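Local coordinates for cell division control protein 73 (Saccharomyces cerevisiae, PDB 3V46) that serves as a subunit of the PAF1 complex in RNA polymerase II transcription, its C-terminal Ras-like domain, which does not bind GTP, promoting association of the complex with chromatin, at residues P82-W85 and D86-V89; H96-Q99 and F100-Y103; D125-Q129 and H130-W134; E151-R154 and Y155-S159. One frame throughout, in Å; residues are numbered along the deposited sequence.

In the fold
All four contacts are local, follow one another in series along the chain without nesting or crossing, and belong to a Ras-like domain built on a six-stranded mixed sheet. Contact 1 is a turn at the end of the loop after strand 68-73, leading into strand 88-92. Past that strand, contact 2 shapes the loop before helix 108-114 and touches contact 1 where Trp85 meets Tyr103. Contact 3 joins the loop after strand 116-122 to helix 129-133, and its Trp134 packs on Phe100 of contact 2. Contact 4 lies within helix 149-166, its centre about 26 Å from that of contact 2, on the opposite side of the chain's centre.

Contact 1. Residues P82-W85 and D86-V89; sequences PEYW and DRVV
Arg87 lays its guanidinium beside the ring of Tyr84, with NH1 3.2 Å from CE1 of the tyrosine. The two groups point the same way, their planes stand 29° apart, and NH1 approaches the ring obliquely. The bend of the arginine chain at chi3 (59°) sets the guanidinium alongside the ring. One residue further on, the methyl CG2 of Val88 lies 3.9 Å from CE3 of Trp85, an apolar contact between side chains that again run side by side. Beneath these pairs the backbone winds through successive i to i+3 hydrogen bonds: Asp86 N to Glu83 O, Arg87 N to Tyr84 O (3.0 Å) and Val88 N to Trp85 O (3.3 Å). A water donates to both Trp85 O and Val88 O, bridging the last turn. This turn delivers the chain into strand 88-92, a central strand of the Ras-like sheet; Arg87, just ahead of the strand, and Val89 within it are backbone-bonded to Ile16. Further out, Arg87 NH2 donates to the carbonyl oxygen of Asp14, which fixes the guanidinium at its far end. A leucine in place of Arg87 would probably leave Asp14 O without this donor and the Tyr84 ring without its flat neighbour. The Trp85 indole, in turn, is stacked with Phe79 and also meets the ring of Tyr103.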
loop_
_atom_site.group_PDB
_atom_site.type_symbol
_atom_site.label_atom_id
_atom_site.label_comp_id
_atom_site.label_asym_id
_atom_site.label_seq_id
_atom_site.Cartn_x
_atom_site.Cartn_y
_atom_site.Cartn_z
ATOM N N PRO A 82 -16.810 -12.120 0.604
ATOM C CA PRO A 82 -16.061 -11.805 -0.614
ATOM C C PRO A 82 -16.133 -10.323 -0.971
ATOM O O PRO A 82 -15.198 -9.780 -1.570
ATOM C CB PRO A 82 -16.757 -12.654 -1.683
ATOM C CG PRO A 82 -17.393 -13.771 -0.923
ATOM C CD PRO A 82 -17.816 -13.173 0.379
ATOM N N GLU A 83 -17.216 -9.657 -0.591
ATOM C CA GLU A 83 -17.387 -8.262 -0.997
ATOM C C GLU A 83 -16.338 -7.324 -0.379
ATOM O O GLU A 83 -16.105 -6.231 -0.896
ATOM C CB GLU A 83 -18.817 -7.766 -0.738
ATOM C CG GLU A 83 -19.390 -8.057 0.643
ATOM C CD GLU A 83 -20.839 -7.597 0.767
ATOM O OE1 GLU A 83 -21.370 -7.041 -0.219
ATOM O OE2 GLU A 83 -21.448 -7.785 1.842
ATOM N N TYR A 84 -15.694 -7.752 0.707
ATOM C CA TYR A 84 -14.583 -6.995 1.268
ATOM C C TYR A 84 -13.494 -6.846 0.211
ATOM O O TYR A 84 -12.804 -5.834 0.150
ATOM C CB TYR A 84 -13.985 -7.691 2.497
ATOM C CG TYR A 84 -14.680 -7.397 3.808
ATOM C CD1 TYR A 84 -14.334 -6.286 4.563
ATOM C CD2 TYR A 84 -15.659 -8.244 4.305
ATOM C CE1 TYR A 84 -14.958 -6.018 5.768
ATOM C CE2 TYR A 84 -16.291 -7.983 5.505
ATOM C CZ TYR A 84 -15.934 -6.869 6.233
ATOM O OH TYR A 84 -16.554 -6.606 7.432
ATOM N N TRP A 85 -13.330 -7.866 -0.619
ATOM C CA TRP A 85 -12.282 -7.828 -1.633
ATOM C C TRP A 85 -12.506 -6.734 -2.671
ATOM O O TRP A 85 -11.545 -6.215 -3.233
ATOM C CB TRP A 85 -12.132 -9.192 -2.305
ATOM C CG TRP A 85 -11.394 -10.117 -1.424
ATOM C CD1 TRP A 85 -11.905 -11.134 -0.667
ATOM C CD2 TRP A 85 -9.993 -10.074 -1.152
ATOM N NE1 TRP A 85 -10.896 -11.737 0.048
ATOM C CE2 TRP A 85 -9.713 -11.104 -0.235
ATOM C CE3 TRP A 85 -8.944 -9.271 -1.607
ATOM C CZ2 TRP A 85 -8.431 -11.342 0.245
ATOM C CZ3 TRP A 85 -7.673 -9.512 -1.130
ATOM C CH2 TRP A 85 -7.427 -10.547 -0.224
ATOM N N ASP A 86 -13.760 -6.373 -2.916
ATOM C CA ASP A 86 -14.064 -5.316 -3.878
ATOM C C ASP A 86 -13.614 -3.958 -3.364
ATOM O O ASP A 86 -13.523 -3.000 -4.140
ATOM C CB ASP A 86 -15.561 -5.251 -4.175
ATOM C CG ASP A 86 -16.080 -6.490 -4.862
ATOM O OD1 ASP A 86 -15.323 -7.094 -5.646
ATOM O OD2 ASP A 86 -17.259 -6.853 -4.623
ATOM N N ARG A 87 -13.350 -3.879 -2.057
ATOM C CA ARG A 87 -12.967 -2.635 -1.395
ATOM C C ARG A 87 -11.462 -2.404 -1.410
ATOM O O ARG A 87 -10.997 -1.341 -1.020
ATOM C CB ARG A 87 -13.450 -2.637 0.060
ATOM C CG ARG A 87 -14.973 -2.578 0.209
ATOM C CD ARG A 87 -15.416 -2.915 1.625
ATOM N NE ARG A 87 -14.843 -2.022 2.625
ATOM C CZ ARG A 87 -14.960 -2.195 3.936
ATOM N NH1 ARG A 87 -15.649 -3.223 4.414
ATOM N NH2 ARG A 87 -14.397 -1.341 4.774
ATOM N N VAL A 88 -10.694 -3.402 -1.833
ATOM C CA VAL A 88 -9.239 -3.282 -1.835
ATOM C C VAL A 88 -8.824 -2.399 -3.009
ATOM O O VAL A 88 -9.097 -2.723 -4.166
ATOM C CB VAL A 88 -8.566 -4.669 -1.915
ATOM C CG1 VAL A 88 -7.058 -4.543 -2.095
ATOM C CG2 VAL A 88 -8.870 -5.477 -0.665
ATOM N N VAL A 89 -8.187 -1.273 -2.697
ATOM C CA VAL A 89 -7.834 -0.269 -3.706
ATOM C C VAL A 89 -6.331 -0.187 -3.957
ATOM O O VAL A 89 -5.899 0.354 -4.971
ATOM C CB VAL A 89 -8.365 1.138 -3.336
ATOM C CG1 VAL A 89 -9.884 1.136 -3.273
ATOM C CG2 VAL A 89 -7.778 1.625 -2.026
HETATM O O HOH W 1 -10.764 -4.633 -5.401
#

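Contact 2. Residues H96-Q99 and F100-Y103; sequences HTWQ and FNNY
Gln99 reaches two aromatic residues of the following turn, packing on Phe100 and donating from NE2 to Tyr103 OH. That hydrogen bond is 3.1 Å long and nearly straight (171°), with the hydroxyl oxygen in the amide plane. The chain of Gln99 is extended beyond CG, which itself stands opposite the backbone N (chi1 171°), and this carries the amide out to the phenol. On the way its CB sits over a face of the Phe100 ring, a CH-pi contact of 4.0 Å to the centroid, while CD comes 3.4 Å from Phe100 CE1. This is the close-packed side: Phe100 also meets Trp134 and Phe112 edge-to-face, and Tyr103 lies on Leu111 of helix 108-114. An alanine at Phe100 takes away the ring, which would probably open a gap beside Trp134 and Phe112 and free the Gln99 chain to shift. The other side faces solvent. There the Asn101 amide is modelled doubtfully close to the Trp98 indole, and the backbone bond from Asn101 N to Trp98 O (3.2 Å) continues the i to i+3 pattern. A type I beta turn follows from Phe100 to Tyr103, and a water links Gln99 O, just ahead of the turn, to Asn102 N within it. The Gln99 amide is gripped from several directions: NE2 also donates to Phe92 O, and OE1 accepts from Thr94 N. With both amide hydrogens and the oxygen engaged, its flip state is probably fixed, tying the loop to the end of strand 88-92.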
loop_
_atom_site.group_PDB
_atom_site.type_symbol
_atom_site.label_atom_id
_atom_site.label_comp_id
_atom_site.label_asym_id
_atom_site.label_seq_id
_atom_site.Cartn_x
_atom_site.Cartn_y
_atom_site.Cartn_z
ATOM N N HIS A 96 7.236 -11.558 -2.635
ATOM C CA HIS A 96 7.009 -13.008 -2.614
ATOM C C HIS A 96 5.699 -13.316 -3.313
ATOM O O HIS A 96 4.671 -12.742 -2.971
ATOM C CB HIS A 96 6.928 -13.530 -1.188
ATOM C CG HIS A 96 8.197 -13.367 -0.416
ATOM N ND1 HIS A 96 8.218 -12.921 0.887
ATOM C CD2 HIS A 96 9.488 -13.598 -0.759
ATOM C CE1 HIS A 96 9.469 -12.882 1.314
ATOM N NE2 HIS A 96 10.257 -13.277 0.333
ATOM N N THR A 97 5.720 -14.236 -4.276
ATOM C CA THR A 97 4.501 -14.551 -5.005
ATOM C C THR A 97 3.480 -15.234 -4.093
ATOM O O THR A 97 2.278 -15.134 -4.323
ATOM C CB THR A 97 4.775 -15.420 -6.244
ATOM O OG1 THR A 97 5.825 -14.827 -7.024
ATOM C CG2 THR A 97 3.519 -15.530 -7.099
ATOM N N TRP A 98 3.945 -15.907 -3.040
ATOM C CA TRP A 98 3.020 -16.556 -2.114
ATOM C C TRP A 98 2.181 -15.538 -1.334
ATOM O O TRP A 98 1.216 -15.913 -0.659
ATOM C CB TRP A 98 3.765 -17.500 -1.153
ATOM C CG TRP A 98 2.884 -18.160 -0.105
ATOM C CD1 TRP A 98 2.806 -17.839 1.225
ATOM C CD2 TRP A 98 1.967 -19.250 -0.304
ATOM N NE1 TRP A 98 1.900 -18.660 1.861
ATOM C CE2 TRP A 98 1.373 -19.533 0.947
ATOM C CE3 TRP A 98 1.589 -20.010 -1.417
ATOM C CZ2 TRP A 98 0.420 -20.540 1.113
ATOM C CZ3 TRP A 98 0.646 -21.017 -1.247
ATOM C CH2 TRP A 98 0.072 -21.270 0.006
ATOM N N GLN A 99 2.530 -14.255 -1.441
ATOM C CA GLN A 99 1.757 -13.200 -0.781
ATOM C C GLN A 99 0.272 -13.325 -1.124
ATOM O O GLN A 99 -0.588 -13.110 -0.278
ATOM C CB GLN A 99 2.256 -11.788 -1.166
ATOM C CG GLN A 99 1.333 -10.692 -0.651
ATOM C CD GLN A 99 1.784 -9.272 -0.977
ATOM O OE1 GLN A 99 2.942 -9.027 -1.308
ATOM N NE2 GLN A 99 0.870 -8.322 -0.842
ATOM N N PHE A 100 -0.025 -13.685 -2.367
ATOM C CA PHE A 100 -1.397 -13.592 -2.873
ATOM C C PHE A 100 -2.199 -14.896 -2.785
ATOM O O PHE A 100 -3.333 -14.952 -3.249
ATOM C CB PHE A 100 -1.366 -13.095 -4.325
ATOM C CG PHE A 100 -0.291 -12.075 -4.578
ATOM C CD1 PHE A 100 -0.343 -10.834 -3.967
ATOM C CD2 PHE A 100 0.779 -12.359 -5.410
ATOM C CE1 PHE A 100 0.650 -9.904 -4.172
ATOM C CE2 PHE A 100 1.767 -11.415 -5.624
ATOM C CZ PHE A 100 1.703 -10.192 -4.994
ATOM N N ASN A 101 -1.639 -15.928 -2.168
ATOM C CA ASN A 101 -2.254 -17.254 -2.245
ATOM C C ASN A 101 -3.693 -17.323 -1.724
ATOM O O ASN A 101 -4.521 -18.052 -2.273
ATOM C CB ASN A 101 -1.394 -18.298 -1.536
ATOM C CG ASN A 101 -2.006 -19.683 -1.612
ATOM O OD1 ASN A 101 -2.520 -20.207 -0.620
ATOM N ND2 ASN A 101 -1.978 -20.275 -2.803
ATOM N N ASN A 102 -3.995 -16.572 -0.671
ATOM C CA ASN A 102 -5.332 -16.589 -0.077
ATOM C C ASN A 102 -6.176 -15.372 -0.468
ATOM O O ASN A 102 -7.228 -15.114 0.115
ATOM C CB ASN A 102 -5.224 -16.691 1.448
ATOM C CG ASN A 102 -6.558 -16.503 2.146
ATOM O OD1 ASN A 102 -7.361 -17.435 2.244
ATOM N ND2 ASN A 102 -6.802 -15.290 2.636
ATOM N N TYR A 103 -5.717 -14.628 -1.465
ATOM C CA TYR A 103 -6.461 -13.474 -1.949
ATOM C C TYR A 103 -7.589 -13.949 -2.877
ATOM O O TYR A 103 -7.512 -15.035 -3.450
ATOM C CB TYR A 103 -5.535 -12.522 -2.718
ATOM C CG TYR A 103 -4.564 -11.678 -1.892
ATOM C CD1 TYR A 103 -4.268 -11.970 -0.571
ATOM C CD2 TYR A 103 -3.953 -10.571 -2.460
ATOM C CE1 TYR A 103 -3.374 -11.181 0.160
ATOM C CE2 TYR A 103 -3.069 -9.781 -1.749
ATOM C CZ TYR A 103 -2.779 -10.083 -0.441
ATOM O OH TYR A 103 -1.895 -9.262 0.248
HETATM O O HOH W 2 -2.613 -14.684 1.004
#

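Contact 3. Residues D125-Q129 and H130-W134; sequences DSVPQ and HVQQW
Gln129 sends its CG away from its own N (chi1 -171°) and then bends at chi2, so that the side chain reaches forward along the first helical turn to Gln133, whose chain is bent at chi2 too. There Gln133 NE2 donates to Gln129 OE1 at 2.9 Å; the donor lies in the carbonyl plane, but the bond is bent (136°). Below the amides the backbone takes up the helical pattern, Gln132 N bonding to Pro128 O and Gln133 N to Gln129 O. Pro128 stands at the N-cap position, ahead of the helix. Its CB comes 3.5 Å from His130 CE1 and 3.9 Å from Val131 CG2, so that the pyrrolidine ring touches both the imidazole and the valine. Val127 crosses Val131 at about a right angle, their CG1 methyls 3.7 Å apart. The contrast is between a surface pair of amides and an apolar side turned to the sheet. That inner side rests on strand 116-122, where Val127, Pro128 and Val131 all touch Tyr119. At the flank His130 NE2 is hydrogen-bonded to Gly95 O, joining helix 129-133 to the loop after strand 88-92.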
loop_
_atom_site.group_PDB
_atom_site.type_symbol
_atom_site.label_atom_id
_atom_site.label_comp_id
_atom_site.label_asym_id
_atom_site.label_seq_id
_atom_site.Cartn_x
_atom_site.Cartn_y
_atom_site.Cartn_z
ATOM N N ASP A 125 19.100 -1.040 -4.339
ATOM C CA ASP A 125 18.718 -2.442 -4.219
ATOM C C ASP A 125 17.950 -2.881 -5.451
ATOM O O ASP A 125 16.996 -2.225 -5.849
ATOM C CB ASP A 125 17.841 -2.671 -2.988
ATOM C CG ASP A 125 18.585 -2.472 -1.696
ATOM O OD1 ASP A 125 19.836 -2.543 -1.718
ATOM O OD2 ASP A 125 17.917 -2.252 -0.660
ATOM N N SER A 126 18.358 -4.001 -6.033
ATOM C CA SER A 126 17.741 -4.505 -7.253
ATOM C C SER A 126 16.323 -4.979 -7.007
ATOM O O SER A 126 15.986 -5.416 -5.913
ATOM C CB SER A 126 18.555 -5.663 -7.829
ATOM O OG SER A 126 19.910 -5.296 -7.989
ATOM N N VAL A 127 15.503 -4.889 -8.046
ATOM C CA VAL A 127 14.156 -5.418 -8.025
ATOM C C VAL A 127 14.197 -6.850 -8.562
ATOM O O VAL A 127 14.773 -7.100 -9.619
ATOM C CB VAL A 127 13.234 -4.539 -8.893
ATOM C CG1 VAL A 127 11.805 -5.055 -8.879
ATOM C CG2 VAL A 127 13.299 -3.092 -8.426
ATOM N N PRO A 128 13.602 -7.808 -7.828
ATOM C CA PRO A 128 13.564 -9.191 -8.320
ATOM C C PRO A 128 12.957 -9.243 -9.727
ATOM O O PRO A 128 12.040 -8.486 -10.025
ATOM C CB PRO A 128 12.663 -9.902 -7.302
ATOM C CG PRO A 128 12.786 -9.088 -6.054
ATOM C CD PRO A 128 12.975 -7.669 -6.502
ATOM N N GLN A 129 13.465 -10.107 -10.595
ATOM C CA GLN A 129 12.971 -10.117 -11.963
ATOM C C GLN A 129 11.459 -10.333 -12.028
ATOM O O GLN A 129 10.779 -9.688 -12.826
ATOM C CB GLN A 129 13.682 -11.180 -12.807
ATOM C CG GLN A 129 13.349 -11.071 -14.291
ATOM C CD GLN A 129 13.817 -9.758 -14.899
ATOM O OE1 GLN A 129 13.018 -8.981 -15.418
ATOM N NE2 GLN A 129 15.120 -9.509 -14.838
ATOM N N HIS A 130 10.926 -11.230 -11.200
ATOM C CA HIS A 130 9.503 -11.531 -11.289
ATOM C C HIS A 130 8.679 -10.320 -10.879
ATOM O O HIS A 130 7.594 -10.101 -11.410
ATOM C CB HIS A 130 9.116 -12.778 -10.481
ATOM C CG HIS A 130 9.431 -12.684 -9.023
ATOM N ND1 HIS A 130 10.702 -12.867 -8.523
ATOM C CD2 HIS A 130 8.634 -12.450 -7.953
ATOM C CE1 HIS A 130 10.679 -12.731 -7.208
ATOM N NE2 HIS A 130 9.437 -12.481 -6.840
ATOM N N VAL A 131 9.201 -9.526 -9.943
ATOM C CA VAL A 131 8.520 -8.294 -9.528
ATOM C C VAL A 131 8.564 -7.235 -10.638
ATOM O O VAL A 131 7.598 -6.502 -10.867
ATOM C CB VAL A 131 9.131 -7.745 -8.223
ATOM C CG1 VAL A 131 8.528 -6.391 -7.859
ATOM C CG2 VAL A 131 8.930 -8.743 -7.080
ATOM N N GLN A 132 9.681 -7.140 -11.340
ATOM C CA GLN A 132 9.784 -6.206 -12.448
ATOM C C GLN A 132 8.681 -6.468 -13.474
ATOM O O GLN A 132 8.139 -5.534 -14.067
ATOM C CB GLN A 132 11.154 -6.323 -13.117
ATOM C CG GLN A 132 11.524 -5.113 -13.948
ATOM C CD GLN A 132 11.863 -3.911 -13.096
ATOM O OE1 GLN A 132 12.926 -3.847 -12.487
ATOM N NE2 GLN A 132 10.949 -2.955 -13.037
ATOM N N GLN A 133 8.338 -7.737 -13.679
ATOM C CA GLN A 133 7.328 -8.081 -14.676
ATOM C C GLN A 133 5.902 -7.800 -14.210
ATOM O O GLN A 133 5.011 -7.601 -15.028
ATOM C CB GLN A 133 7.454 -9.549 -15.098
ATOM C CG GLN A 133 8.807 -9.903 -15.703
ATOM C CD GLN A 133 9.250 -8.878 -16.724
ATOM O OE1 GLN A 133 8.517 -8.577 -17.668
ATOM N NE2 GLN A 133 10.450 -8.329 -16.539
ATOM N N TRP A 134 5.680 -7.788 -12.900
ATOM C CA TRP A 134 4.349 -7.483 -12.385
ATOM C C TRP A 134 3.947 -6.073 -12.754
ATOM O O TRP A 134 4.790 -5.162 -12.795
ATOM C CB TRP A 134 4.289 -7.596 -10.866
ATOM C CG TRP A 134 4.461 -8.979 -10.312
ATOM C CD1 TRP A 134 4.428 -10.164 -11.000
ATOM C CD2 TRP A 134 4.712 -9.320 -8.942
ATOM N NE1 TRP A 134 4.646 -11.216 -10.137
ATOM C CE2 TRP A 134 4.810 -10.724 -8.869
ATOM C CE3 TRP A 134 4.853 -8.573 -7.768
ATOM C CZ2 TRP A 134 5.054 -11.392 -7.670
ATOM C CZ3 TRP A 134 5.091 -9.240 -6.579
ATOM C CH2 TRP A 134 5.191 -10.632 -6.539
#

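Contact 4. Residues E151-R154 and Y155-S159; sequences EVVR and YFWHS
Residues Glu151 to Ser159 form regular alpha-helix, in which Tyr155 N, Phe156 N, Trp157 N and His158 N bond to the carbonyl oxygens four residues earlier, as Trp157 N does to Val153 O at 3.0 Å. One turn apart on the buried side, Val153 and Trp157 lie side by side and point the same way. The CG1 methyl of Val153 touches the five-membered part of the indole, 3.7 Å from CD1 and 3.8 Å from NE1. Trp157 has CG opposite its own carbonyl carbon (chi1 -79°), which swings the indole back along the helix toward the valine; CD1 also comes 3.4 Å from Val153 O. The neighbouring Phe156 sets its CD2 over one face of the same indole. On the exposed side, Arg154 folds at chi3 and brings NH1 to Glu151 OE1, a salt bridge of 3.0 Å. The carboxylate oxygen lies in the guanidinium plane and is approached nearly in line with its C-O bond, although the hydrogen bond is bent (N-H...O 133°).

The helix packs across the sheet of the Ras-like domain: Val152 touches Val139 and Leu141 of strand 136-141, Phe156 touches Phe120, and Val153 rests on Phe35 of helix 32-38. The polar ends of the aromatic residues are used as well, Trp157 NE1 donating to Leu36 O and Tyr155 OH bonding to Glu137. Lys59 makes a cation-pi contact with the indole. The buried indole is thus held by both its polar N-H and its apolar surface, whereas the Glu151-Arg154 pair, lying near solvent, probably contributes a more modest, screened attraction.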
loop_
_atom_site.group_PDB
_atom_site.type_symbol
_atom_site.label_atom_id
_atom_site.label_comp_id
_atom_site.label_asym_id
_atom_site.label_seq_id
_atom_site.Cartn_x
_atom_site.Cartn_y
_atom_site.Cartn_z
ATOM N N GLU A 151 8.232 14.564 -1.418
ATOM C CA GLU A 151 7.792 14.455 -2.801
ATOM C C GLU A 151 7.325 13.040 -3.115
ATOM O O GLU A 151 6.342 12.857 -3.830
ATOM C CB GLU A 151 8.911 14.875 -3.762
ATOM C CG GLU A 151 8.643 14.549 -5.230
ATOM C CD GLU A 151 7.561 15.416 -5.855
ATOM O OE1 GLU A 151 7.142 16.411 -5.223
ATOM O OE2 GLU A 151 7.135 15.099 -6.991
ATOM N N VAL A 152 8.013 12.040 -2.567
ATOM C CA VAL A 152 7.598 10.653 -2.767
ATOM C C VAL A 152 6.190 10.462 -2.213
ATOM O O VAL A 152 5.335 9.859 -2.851
ATOM C CB VAL A 152 8.563 9.651 -2.110
ATOM C CG1 VAL A 152 7.987 8.243 -2.151
ATOM C CG2 VAL A 152 9.901 9.673 -2.808
ATOM N N VAL A 153 5.937 11.002 -1.031
ATOM C CA VAL A 153 4.628 10.840 -0.415
ATOM C C VAL A 153 3.546 11.614 -1.165
ATOM O O VAL A 153 2.438 11.108 -1.339
ATOM C CB VAL A 153 4.673 11.212 1.079
ATOM C CG1 VAL A 153 3.291 11.199 1.689
ATOM C CG2 VAL A 153 5.601 10.242 1.810
ATOM N N ARG A 154 3.866 12.821 -1.626
ATOM C CA ARG A 154 2.914 13.606 -2.396
ATOM C C ARG A 154 2.555 12.832 -3.656
ATOM O O ARG A 154 1.384 12.728 -4.034
ATOM C CB ARG A 154 3.490 14.983 -2.758
ATOM C CG ARG A 154 2.581 15.800 -3.643
ATOM C CD ARG A 154 3.205 17.145 -4.020
ATOM N NE ARG A 154 3.477 17.981 -2.850
ATOM C CZ ARG A 154 4.693 18.270 -2.387
ATOM N NH1 ARG A 154 5.781 17.804 -2.993
ATOM N NH2 ARG A 154 4.821 19.040 -1.314
ATOM N N TYR A 155 3.567 12.267 -4.292
ATOM C CA TYR A 155 3.345 11.498 -5.505
ATOM C C TYR A 155 2.529 10.245 -5.220
ATOM O O TYR A 155 1.664 9.861 -6.005
ATOM C CB TYR A 155 4.669 11.111 -6.154
ATOM C CG TYR A 155 4.433 10.175 -7.304
ATOM C CD1 TYR A 155 3.990 10.645 -8.528
ATOM C CD2 TYR A 155 4.582 8.814 -7.142
ATOM C CE1 TYR A 155 3.740 9.778 -9.570
ATOM C CE2 TYR A 155 4.337 7.948 -8.165
ATOM C CZ TYR A 155 3.916 8.428 -9.382
ATOM O OH TYR A 155 3.664 7.549 -10.416
ATOM N N PHE A 156 2.787 9.601 -4.091
ATOM C CA PHE A 156 2.027 8.414 -3.757
ATOM C C PHE A 156 0.558 8.761 -3.614
ATOM O O PHE A 156 -0.302 8.079 -4.159
ATOM C CB PHE A 156 2.501 7.752 -2.470
ATOM C CG PHE A 156 1.581 6.667 -2.019
ATOM C CD1 PHE A 156 1.682 5.400 -2.573
ATOM C CD2 PHE A 156 0.571 6.918 -1.093
ATOM C CE1 PHE A 156 0.824 4.400 -2.209
ATOM C CE2 PHE A 156 -0.295 5.906 -0.713
ATOM C CZ PHE A 156 -0.164 4.639 -1.272
ATOM N N TRP A 157 0.258 9.812 -2.859
ATOM C CA TRP A 157 -1.135 10.174 -2.662
ATOM C C TRP A 157 -1.803 10.572 -3.968
ATOM O O TRP A 157 -2.979 10.275 -4.164
ATOM C CB TRP A 157 -1.273 11.289 -1.630
ATOM C CG TRP A 157 -1.168 10.849 -0.204
ATOM C CD1 TRP A 157 -0.257 11.276 0.711
ATOM C CD2 TRP A 157 -2.021 9.926 0.482
ATOM N NE1 TRP A 157 -0.494 10.688 1.928
ATOM C CE2 TRP A 157 -1.576 9.859 1.815
ATOM C CE3 TRP A 157 -3.132 9.169 0.105
ATOM C CZ2 TRP A 157 -2.190 9.049 2.767
ATOM C CZ3 TRP A 157 -3.743 8.369 1.053
ATOM C CH2 TRP A 157 -3.274 8.319 2.369
ATOM N N HIS A 158 -1.072 11.253 -4.852
ATOM C CA HIS A 158 -1.596 11.615 -6.168
ATOM C C HIS A 158 -1.907 10.355 -6.981
ATOM O O HIS A 158 -2.950 10.268 -7.626
ATOM C CB HIS A 158 -0.594 12.530 -6.899
ATOM C CG HIS A 158 -0.872 12.718 -8.358
ATOM N ND1 HIS A 158 -1.669 13.734 -8.839
ATOM C CD2 HIS A 158 -0.439 12.034 -9.444
ATOM C CE1 HIS A 158 -1.724 13.663 -10.158
ATOM N NE2 HIS A 158 -0.984 12.641 -10.550
ATOM N N SER A 159 -1.005 9.373 -6.916
ATOM C CA SER A 159 -1.162 8.098 -7.610
ATOM C C SER A 159 -2.402 7.381 -7.107
ATOM O O SER A 159 -3.199 6.854 -7.884
ATOM C CB SER A 159 0.076 7.219 -7.382
ATOM O OG SER A 159 -0.106 5.915 -7.903
#